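Local coordinates for aspartate aminotransferase (PDB 3NRA), which probably catalyses the pyridoxal-phosphate-dependent transfer of the amino group of L-aspartate to 2-oxoglutarate, giving oxaloacetate and L-glutamate, at residues V42-G47 with V364-G369; L155-A160 with G328-T333; L340-P345 with D378-N383. All blocks are in the same frame, centred on the assembly; numbering follows the deposited sequence.

Contact 1 (V42-G47 with V364-G369); sequences VDFSHG and VVVTPG
F44 and V365 join the two segments by a backbone bond, F44 N to V365 O at 2.9 Å, and V365 N in turn donates to V42 O at 3.2 Å. The two bonds flank D43 and set it opposite V365 in parallel register; V42 pairs with V364 one step earlier, where V42 also bonds the backbone of G363. The F44 side chain can be followed outward from the backbone. Its CB lies 3.3 Å from V365 O, and CG is still 4.0 Å from that oxygen. Chi1 (-70°) sets CG anti to the carbonyl carbon, and the ring beyond it lies on the side of V42 and V364. CD2 then meets V364 CG1 at 3.8 Å, CE2 stays close to the same methyl, and V364 CG1 thus sits at the ring edge, near its plane. V42 CG1 lies 3.6 Å above the ring plane, over its centre, so two valines touch one phenylalanine, at a face and at an edge. The side chain also packs on A394 and L382.

On the other side of the sheet, D43 OD1 touches V365 CB and CG1, a carboxylate oxygen against an apolar branch. The same oxygen accepts from S45 N at 2.9 Å, closing an Asx turn, and from S45 OG at 2.6 Å on its syn side. Two donors grip it and probably hold the carboxylate in its rotation. Where the strand pairing ends, a water donates to F44 O and bonds T367 OG1, bridging the segments.

The arrangement belongs to the small mixed sheet of this aminotransferase, in which strand 42-43 is the edge beside strand 364-368. V42 and V364 pack on helix 388-404, whereas V365 touches R359 of helix 351-362. H46 stacks on Y74 of the second subunit.

Contact 2 (L155-A160 with G328-T333); sequences LDYVSA and GVFART
Y157 and R332 meet where two irregular loop segments come together, the nearest CA atoms, those of V158 and R332, being 7.1 Å apart. R332 NH1 donates a nearly straight bond (168°) to Y157 O at 3.0 Å, with the oxygen in the guanidinium plane. CG and CD of the arginine also lie against this carbonyl oxygen, and CG comes to the edge of the Y157 ring, 4.0 Å from CD2. NH2 bonds R164 O, so the guanidinium ties down two backbone carbonyls. An alanine in place of R332 would probably leave the carbonyls of Y157 and R164 without their guanidinium donors and let the loop carrying them shift. The contact ties the loop after strand 149-154, an outermost strand of the large seven-stranded sheet of the PLP-dependent fold, to the loop that leads from helix 304-324 to the small sheet. F330, CG anti to its backbone N (chi1 167°), reaches across with its ring. V158 CG1 stands over the centre of one face in a CH-pi contact, 3.9 Å from the centroid, while S159 O lies at the edge and S159 N approaches CZ to 3.6 Å.

Contact 3 (L340-P345 with D378-N383); sequences LFPRLP and DSVRLN
L382 N gives the shortest direct bond between the segments, 2.8 Å to L340 O, and L340 N returns the bond to L382 O. This antiparallel hydrogen-bonded pair puts strand 339-340 at one edge of the small sheet, next to strand 380-383. Beyond it P342 has no N-H to offer V380 O, and the pairing resumes with V380 N donating to P342 O at 3.2 Å and L344 N to D378 O at 3.0 Å. The F341 ring takes S379 CB over one face, 3.7 Å from the centroid and toward the rim, in a CH-pi contact; R381 CA lies at its edge. P342 CG touches V380 CG2 at 4.1 Å, the two side chains crossing at about a right angle, and L382 CD1 lies near the same carbon. One water donates to F341 O and bonds S379 OG; another donates to L344 O and to D378 OD2. R343 lies alongside D378, its CG 3.7 Å from OD1, but R343 NE and D378 OD2 remain 5.4 Å apart. Backbone bonds, water bridges and apolar contacts therefore carry the pairing, and the attraction between those two charges is probably a modest addition.

Early in the chain, 42-47 pairs with 364-369, so contact 1 closes a loop of more than 300 residues that includes the large sheet. Contact 2 is nested inside it, bringing the loop after strand 149-154 to the one after helix 304-324. Contact 3 opens only after contact 2 has closed, closes a short loop holding helix 351-362 and strand 364-368, and crosses contact 1, since their segments alternate. Contacts 1 and 3 share the small sheet: strand 364-368 lies between 42-43 and 380-383, and R381 N probably donates to T367 O. R343 N probably bonds F330 O, so contacts 2 and 3 together tie the small sheet to the loop at the edge of the large one.

Contact 1 (V42-G47 with V364-G369)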
loop_
_atom_site.group_PDB
_atom_site.type_symbol
_atom_site.label_atom_id
_atom_site.label_comp_id
_atom_site.label_asym_id
_atom_site.label_seq_id
_atom_site.Cartn_x
_atom_site.Cartn_y
_atom_site.Cartn_z
ATOM N N VAL B 42 -13.740 -23.585 11.509
ATOM C CA VAL B 42 -13.999 -22.158 11.472
ATOM C C VAL B 42 -12.703 -21.459 11.714
ATOM O O VAL B 42 -11.992 -21.759 12.673
ATOM C CB VAL B 42 -15.037 -21.732 12.527
ATOM C CG1 VAL B 42 -15.249 -20.227 12.490
ATOM C CG2 VAL B 42 -16.398 -22.467 12.283
ATOM N N ASP B 43 -12.363 -20.551 10.813
ATOM C CA ASP B 43 -11.202 -19.679 10.975
ATOM C C ASP B 43 -11.675 -18.335 11.547
ATOM O O ASP B 43 -12.162 -17.478 10.811
ATOM C CB ASP B 43 -10.529 -19.480 9.611
ATOM C CG ASP B 43 -9.275 -18.615 9.689
ATOM O OD1 ASP B 43 -8.992 -18.003 10.759
ATOM O OD2 ASP B 43 -8.595 -18.522 8.667
ATOM N N PHE B 44 -11.527 -18.162 12.862
ATOM C CA PHE B 44 -11.945 -16.922 13.546
ATOM C C PHE B 44 -10.866 -15.824 13.460
ATOM O O PHE B 44 -11.002 -14.773 14.126
ATOM C CB PHE B 44 -12.226 -17.173 15.048
ATOM C CG PHE B 44 -13.442 -17.974 15.334
ATOM C CD1 PHE B 44 -14.711 -17.423 15.173
ATOM C CD2 PHE B 44 -13.339 -19.238 15.907
ATOM C CE1 PHE B 44 -15.827 -18.119 15.522
ATOM C CE2 PHE B 44 -14.483 -19.961 16.219
ATOM C CZ PHE B 44 -15.728 -19.384 16.036
ATOM N N SER B 45 -9.789 -16.047 12.688
ATOM C CA SER B 45 -8.718 -15.044 12.599
ATOM C C SER B 45 -9.157 -13.793 11.838
ATOM O O SER B 45 -8.666 -12.718 12.106
ATOM C CB SER B 45 -7.426 -15.638 11.997
ATOM O OG SER B 45 -7.547 -15.867 10.614
ATOM N N HIS B 46 -10.112 -13.937 10.917
ATOM C CA HIS B 46 -10.712 -12.777 10.234
ATOM C C HIS B 46 -12.158 -13.058 9.797
ATOM O O HIS B 46 -12.650 -14.201 9.907
ATOM C CB HIS B 46 -9.855 -12.373 9.020
ATOM C CG HIS B 46 -9.728 -13.443 7.994
ATOM N ND1 HIS B 46 -10.681 -13.652 7.020
ATOM C CD2 HIS B 46 -8.775 -14.386 7.799
ATOM C CE1 HIS B 46 -10.315 -14.676 6.267
ATOM N NE2 HIS B 46 -9.171 -15.145 6.725
ATOM N N GLY B 47 -12.827 -12.024 9.291
ATOM C CA GLY B 47 -14.240 -12.135 8.865
ATOM C C GLY B 47 -14.477 -13.026 7.642
ATOM O O GLY B 47 -13.604 -13.161 6.774
ATOM N N VAL B 364 -10.273 -25.137 14.787
ATOM C CA VAL B 364 -10.555 -23.739 15.079
ATOM C C VAL B 364 -9.255 -22.948 15.036
ATOM O O VAL B 364 -8.276 -23.316 15.685
ATOM C CB VAL B 364 -11.216 -23.627 16.445
ATOM C CG1 VAL B 364 -11.240 -22.221 16.919
ATOM C CG2 VAL B 364 -12.639 -24.186 16.381
ATOM N N VAL B 365 -9.226 -21.886 14.225
ATOM C CA VAL B 365 -8.138 -20.890 14.281
ATOM C C VAL B 365 -8.599 -19.726 15.124
ATOM O O VAL B 365 -9.613 -19.107 14.800
ATOM C CB VAL B 365 -7.760 -20.332 12.871
ATOM C CG1 VAL B 365 -6.580 -19.393 12.976
ATOM C CG2 VAL B 365 -7.469 -21.495 11.852
ATOM N N VAL B 366 -7.844 -19.404 16.188
ATOM C CA VAL B 366 -8.069 -18.163 16.964
ATOM C C VAL B 366 -6.762 -17.427 17.070
ATOM O O VAL B 366 -5.702 -18.012 16.824
ATOM C CB VAL B 366 -8.616 -18.470 18.386
ATOM C CG1 VAL B 366 -9.891 -19.289 18.306
ATOM C CG2 VAL B 366 -7.554 -19.187 19.257
ATOM N N THR B 367 -6.811 -16.144 17.417
ATOM C CA THR B 367 -5.614 -15.326 17.405
ATOM C C THR B 367 -5.025 -15.259 18.795
ATOM O O THR B 367 -5.733 -14.967 19.747
ATOM C CB THR B 367 -5.900 -13.916 16.906
ATOM O OG1 THR B 367 -6.583 -13.996 15.663
ATOM C CG2 THR B 367 -4.575 -13.115 16.725
ATOM N N PRO B 368 -3.722 -15.520 18.925
ATOM C CA PRO B 368 -3.183 -15.526 20.285
ATOM C C PRO B 368 -3.222 -14.161 20.905
ATOM O O PRO B 368 -3.048 -13.178 20.220
ATOM C CB PRO B 368 -1.739 -15.987 20.115
ATOM C CG PRO B 368 -1.508 -16.155 18.681
ATOM C CD PRO B 368 -2.795 -16.104 17.954
ATOM N N GLY B 369 -3.471 -14.108 22.212
ATOM C CA GLY B 369 -3.609 -12.844 22.891
ATOM C C GLY B 369 -2.336 -12.017 22.917
ATOM O O GLY B 369 -2.407 -10.776 23.050
HETATM O O HOH W 1 -9.281 -13.219 15.586
#

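Contact 2 (L155-A160 with G328-T333)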
loop_
_atom_site.group_PDB
_atom_site.type_symbol
_atom_site.label_atom_id
_atom_site.label_comp_id
_atom_site.label_asym_id
_atom_site.label_seq_id
_atom_site.Cartn_x
_atom_site.Cartn_y
_atom_site.Cartn_z
ATOM N N LEU B 155 -5.283 -0.781 29.378
ATOM C CA LEU B 155 -6.736 -0.905 29.301
ATOM C C LEU B 155 -7.150 -1.930 30.315
ATOM O O LEU B 155 -6.954 -3.119 30.096
ATOM C CB LEU B 155 -7.195 -1.355 27.892
ATOM C CG LEU B 155 -8.705 -1.352 27.582
ATOM C CD1 LEU B 155 -9.268 0.059 27.626
ATOM C CD2 LEU B 155 -9.010 -2.019 26.200
ATOM N N ASP B 156 -7.757 -1.473 31.414
ATOM C CA ASP B 156 -8.233 -2.358 32.440
ATOM C C ASP B 156 -9.661 -2.796 32.086
ATOM O O ASP B 156 -10.619 -2.448 32.755
ATOM C CB ASP B 156 -8.149 -1.685 33.843
ATOM C CG ASP B 156 -6.711 -1.641 34.387
ATOM O OD1 ASP B 156 -6.051 -2.692 34.417
ATOM O OD2 ASP B 156 -6.234 -0.548 34.753
ATOM N N TYR B 157 -9.771 -3.549 31.000
ATOM C CA TYR B 157 -11.074 -3.938 30.437
ATOM C C TYR B 157 -11.716 -5.073 31.202
ATOM O O TYR B 157 -12.916 -5.304 31.044
ATOM C CB TYR B 157 -10.936 -4.340 28.943
ATOM C CG TYR B 157 -10.168 -5.635 28.708
ATOM C CD1 TYR B 157 -8.772 -5.652 28.685
ATOM C CD2 TYR B 157 -10.844 -6.841 28.494
ATOM C CE1 TYR B 157 -8.061 -6.852 28.502
ATOM C CE2 TYR B 157 -10.152 -8.028 28.301
ATOM C CZ TYR B 157 -8.753 -8.024 28.319
ATOM O OH TYR B 157 -8.075 -9.185 28.137
ATOM N N VAL B 158 -10.924 -5.824 32.006
ATOM C CA VAL B 158 -11.474 -6.954 32.748
ATOM C C VAL B 158 -12.249 -6.462 33.974
ATOM O O VAL B 158 -11.643 -6.077 35.027
ATOM C CB VAL B 158 -10.413 -7.992 33.160
ATOM C CG1 VAL B 158 -11.071 -9.096 33.976
ATOM C CG2 VAL B 158 -9.743 -8.602 31.899
ATOM N N SER B 159 -13.583 -6.445 33.832
ATOM C CA SER B 159 -14.473 -5.815 34.796
ATOM C C SER B 159 -15.919 -6.189 34.473
ATOM O O SER B 159 -16.283 -6.287 33.311
ATOM C CB SER B 159 -14.340 -4.290 34.724
ATOM O OG SER B 159 -15.262 -3.639 35.613
ATOM N N ALA B 160 -16.734 -6.356 35.510
ATOM C CA ALA B 160 -18.207 -6.468 35.363
ATOM C C ALA B 160 -18.874 -5.117 35.004
ATOM O O ALA B 160 -20.033 -5.091 34.559
ATOM C CB ALA B 160 -18.821 -7.021 36.644
ATOM N N GLY B 328 -14.261 -20.774 34.181
ATOM C CA GLY B 328 -13.036 -19.953 34.269
ATOM C C GLY B 328 -12.855 -18.876 33.187
ATOM O O GLY B 328 -11.792 -18.223 33.131
ATOM N N VAL B 329 -13.870 -18.696 32.333
ATOM C CA VAL B 329 -13.756 -17.833 31.132
ATOM C C VAL B 329 -14.414 -16.517 31.416
ATOM O O VAL B 329 -15.498 -16.478 31.981
ATOM C CB VAL B 329 -14.377 -18.504 29.896
ATOM C CG1 VAL B 329 -14.374 -17.584 28.685
ATOM C CG2 VAL B 329 -13.632 -19.798 29.576
ATOM N N PHE B 330 -13.704 -15.440 31.126
ATOM C CA PHE B 330 -14.246 -14.090 31.186
ATOM C C PHE B 330 -14.231 -13.514 29.779
ATOM O O PHE B 330 -13.264 -13.715 29.040
ATOM C CB PHE B 330 -13.395 -13.206 32.099
ATOM C CG PHE B 330 -13.700 -11.771 31.974
ATOM C CD1 PHE B 330 -14.683 -11.195 32.745
ATOM C CD2 PHE B 330 -13.070 -10.997 31.006
ATOM C CE1 PHE B 330 -15.005 -9.881 32.583
ATOM C CE2 PHE B 330 -13.399 -9.706 30.833
ATOM C CZ PHE B 330 -14.365 -9.134 31.614
ATOM N N ALA B 331 -15.265 -12.753 29.430
ATOM C CA ALA B 331 -15.263 -11.996 28.161
ATOM C C ALA B 331 -16.149 -10.747 28.262
ATOM O O ALA B 331 -17.286 -10.845 28.703
ATOM C CB ALA B 331 -15.728 -12.870 27.040
ATOM N N ARG B 332 -15.615 -9.581 27.866
ATOM C CA ARG B 332 -16.424 -8.385 27.804
ATOM C C ARG B 332 -17.415 -8.536 26.672
ATOM O O ARG B 332 -17.084 -9.107 25.615
ATOM C CB ARG B 332 -15.577 -7.104 27.574
ATOM C CG ARG B 332 -14.852 -6.546 28.865
ATOM C CD ARG B 332 -15.816 -5.969 29.870
ATOM N NE ARG B 332 -16.488 -4.793 29.340
ATOM C CZ ARG B 332 -16.003 -3.552 29.379
ATOM N NH1 ARG B 332 -14.833 -3.291 29.962
ATOM N NH2 ARG B 332 -16.693 -2.555 28.823
ATOM N N THR B 333 -18.617 -8.012 26.882
ATOM C CA THR B 333 -19.576 -7.842 25.799
ATOM C C THR B 333 -19.038 -6.867 24.803
ATOM O O THR B 333 -18.803 -5.710 25.156
ATOM C CB THR B 333 -20.900 -7.306 26.299
ATOM O OG1 THR B 333 -21.352 -8.106 27.385
ATOM C CG2 THR B 333 -21.972 -7.322 25.151
#

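Contact 3 (L340-P345 with D378-N383)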
loop_
_atom_site.group_PDB
_atom_site.type_symbol
_atom_site.label_atom_id
_atom_site.label_comp_id
_atom_site.label_asym_id
_atom_site.label_seq_id
_atom_site.Cartn_x
_atom_site.Cartn_y
_atom_site.Cartn_z
ATOM N N LEU B 340 -14.415 -10.773 19.830
ATOM C CA LEU B 340 -14.496 -11.213 21.216
ATOM C C LEU B 340 -13.097 -11.631 21.686
ATOM O O LEU B 340 -12.342 -12.299 20.944
ATOM C CB LEU B 340 -15.409 -12.408 21.355
ATOM C CG LEU B 340 -16.917 -12.262 21.370
ATOM C CD1 LEU B 340 -17.570 -13.576 20.837
ATOM C CD2 LEU B 340 -17.413 -11.960 22.749
ATOM N N PHE B 341 -12.791 -11.315 22.929
ATOM C CA PHE B 341 -11.492 -11.568 23.497
ATOM C C PHE B 341 -11.634 -12.294 24.861
ATOM O O PHE B 341 -11.419 -11.706 25.910
ATOM C CB PHE B 341 -10.788 -10.230 23.632
ATOM C CG PHE B 341 -9.318 -10.317 23.812
ATOM C CD1 PHE B 341 -8.523 -10.992 22.892
ATOM C CD2 PHE B 341 -8.701 -9.628 24.848
ATOM C CE1 PHE B 341 -7.164 -11.016 23.027
ATOM C CE2 PHE B 341 -7.332 -9.668 24.991
ATOM C CZ PHE B 341 -6.562 -10.357 24.063
ATOM N N PRO B 342 -12.004 -13.589 24.833
ATOM C CA PRO B 342 -12.125 -14.323 26.069
ATOM C C PRO B 342 -10.783 -14.595 26.762
ATOM O O PRO B 342 -9.795 -14.908 26.100
ATOM C CB PRO B 342 -12.783 -15.625 25.634
ATOM C CG PRO B 342 -12.496 -15.738 24.234
ATOM C CD PRO B 342 -12.556 -14.354 23.722
ATOM N N ARG B 343 -10.762 -14.405 28.081
ATOM C CA ARG B 343 -9.639 -14.780 28.923
ATOM C C ARG B 343 -9.885 -16.176 29.425
ATOM O O ARG B 343 -10.880 -16.431 30.096
ATOM C CB ARG B 343 -9.512 -13.817 30.103
ATOM C CG ARG B 343 -8.203 -13.934 30.842
ATOM C CD ARG B 343 -8.112 -12.971 32.022
ATOM N NE ARG B 343 -9.167 -13.248 33.001
ATOM C CZ ARG B 343 -9.322 -12.607 34.148
ATOM N NH1 ARG B 343 -8.483 -11.637 34.522
ATOM N NH2 ARG B 343 -10.316 -12.936 34.929
ATOM N N LEU B 344 -8.971 -17.089 29.103
ATOM C CA LEU B 344 -9.136 -18.500 29.416
ATOM C C LEU B 344 -8.555 -18.810 30.800
ATOM O O LEU B 344 -7.653 -18.104 31.268
ATOM C CB LEU B 344 -8.422 -19.356 28.344
ATOM C CG LEU B 344 -8.841 -19.124 26.889
ATOM C CD1 LEU B 344 -8.146 -20.098 25.968
ATOM C CD2 LEU B 344 -10.382 -19.227 26.731
ATOM N N PRO B 345 -9.004 -19.913 31.425
ATOM C CA PRO B 345 -8.411 -20.338 32.699
ATOM C C PRO B 345 -7.044 -20.966 32.578
ATOM O O PRO B 345 -6.523 -21.151 31.473
ATOM C CB PRO B 345 -9.413 -21.366 33.230
ATOM C CG PRO B 345 -10.104 -21.879 32.052
ATOM C CD PRO B 345 -10.149 -20.759 31.049
ATOM N N ASP B 378 -2.951 -15.153 28.065
ATOM C CA ASP B 378 -3.948 -16.222 28.305
ATOM C C ASP B 378 -5.324 -15.918 27.716
ATOM O O ASP B 378 -6.257 -16.668 27.930
ATOM C CB ASP B 378 -4.034 -16.630 29.816
ATOM C CG ASP B 378 -4.426 -15.479 30.739
ATOM O OD1 ASP B 378 -4.603 -14.317 30.276
ATOM O OD2 ASP B 378 -4.523 -15.743 31.962
ATOM N N SER B 379 -5.412 -14.850 26.907
ATOM C CA SER B 379 -6.598 -14.582 26.070
ATOM C C SER B 379 -6.384 -14.987 24.610
ATOM O O SER B 379 -5.266 -15.141 24.175
ATOM C CB SER B 379 -6.969 -13.095 26.170
ATOM O OG SER B 379 -7.292 -12.778 27.529
ATOM N N VAL B 380 -7.490 -15.200 23.887
ATOM C CA VAL B 380 -7.466 -15.391 22.452
ATOM C C VAL B 380 -8.528 -14.489 21.822
ATOM O O VAL B 380 -9.517 -14.157 22.472
ATOM C CB VAL B 380 -7.749 -16.872 22.046
ATOM C CG1 VAL B 380 -6.633 -17.809 22.590
ATOM C CG2 VAL B 380 -9.176 -17.334 22.532
ATOM N N ARG B 381 -8.284 -14.038 20.586
ATOM C CA ARG B 381 -9.256 -13.218 19.878
ATOM C C ARG B 381 -10.014 -14.068 18.862
ATOM O O ARG B 381 -9.419 -14.897 18.172
ATOM C CB ARG B 381 -8.594 -12.037 19.164
ATOM C CG ARG B 381 -9.565 -10.930 18.843
ATOM C CD ARG B 381 -9.043 -9.970 17.848
ATOM N NE ARG B 381 -8.812 -10.623 16.550
ATOM C CZ ARG B 381 -8.134 -10.088 15.539
ATOM N NH1 ARG B 381 -7.658 -8.857 15.621
ATOM N NH2 ARG B 381 -7.983 -10.782 14.399
ATOM N N LEU B 382 -11.332 -13.833 18.790
ATOM C CA LEU B 382 -12.194 -14.399 17.781
ATOM C C LEU B 382 -12.775 -13.281 16.973
ATOM O O LEU B 382 -13.301 -12.344 17.533
ATOM C CB LEU B 382 -13.323 -15.172 18.439
ATOM C CG LEU B 382 -12.991 -16.586 18.939
ATOM C CD1 LEU B 382 -12.096 -16.532 20.138
ATOM C CD2 LEU B 382 -14.284 -17.367 19.265
ATOM N N ASN B 383 -12.711 -13.382 15.655
ATOM C CA ASN B 383 -13.572 -12.566 14.812
ATOM C C ASN B 383 -14.834 -13.372 14.520
ATOM O O ASN B 383 -14.779 -14.372 13.797
ATOM C CB ASN B 383 -12.852 -12.144 13.505
ATOM C CG ASN B 383 -13.726 -11.258 12.603
ATOM O OD1 ASN B 383 -14.925 -11.498 12.454
ATOM N ND2 ASN B 383 -13.111 -10.241 11.981
HETATM O O HOH W 2 -9.501 -11.226 27.732
HETATM O O HOH W 3 -5.082 -18.426 32.586
#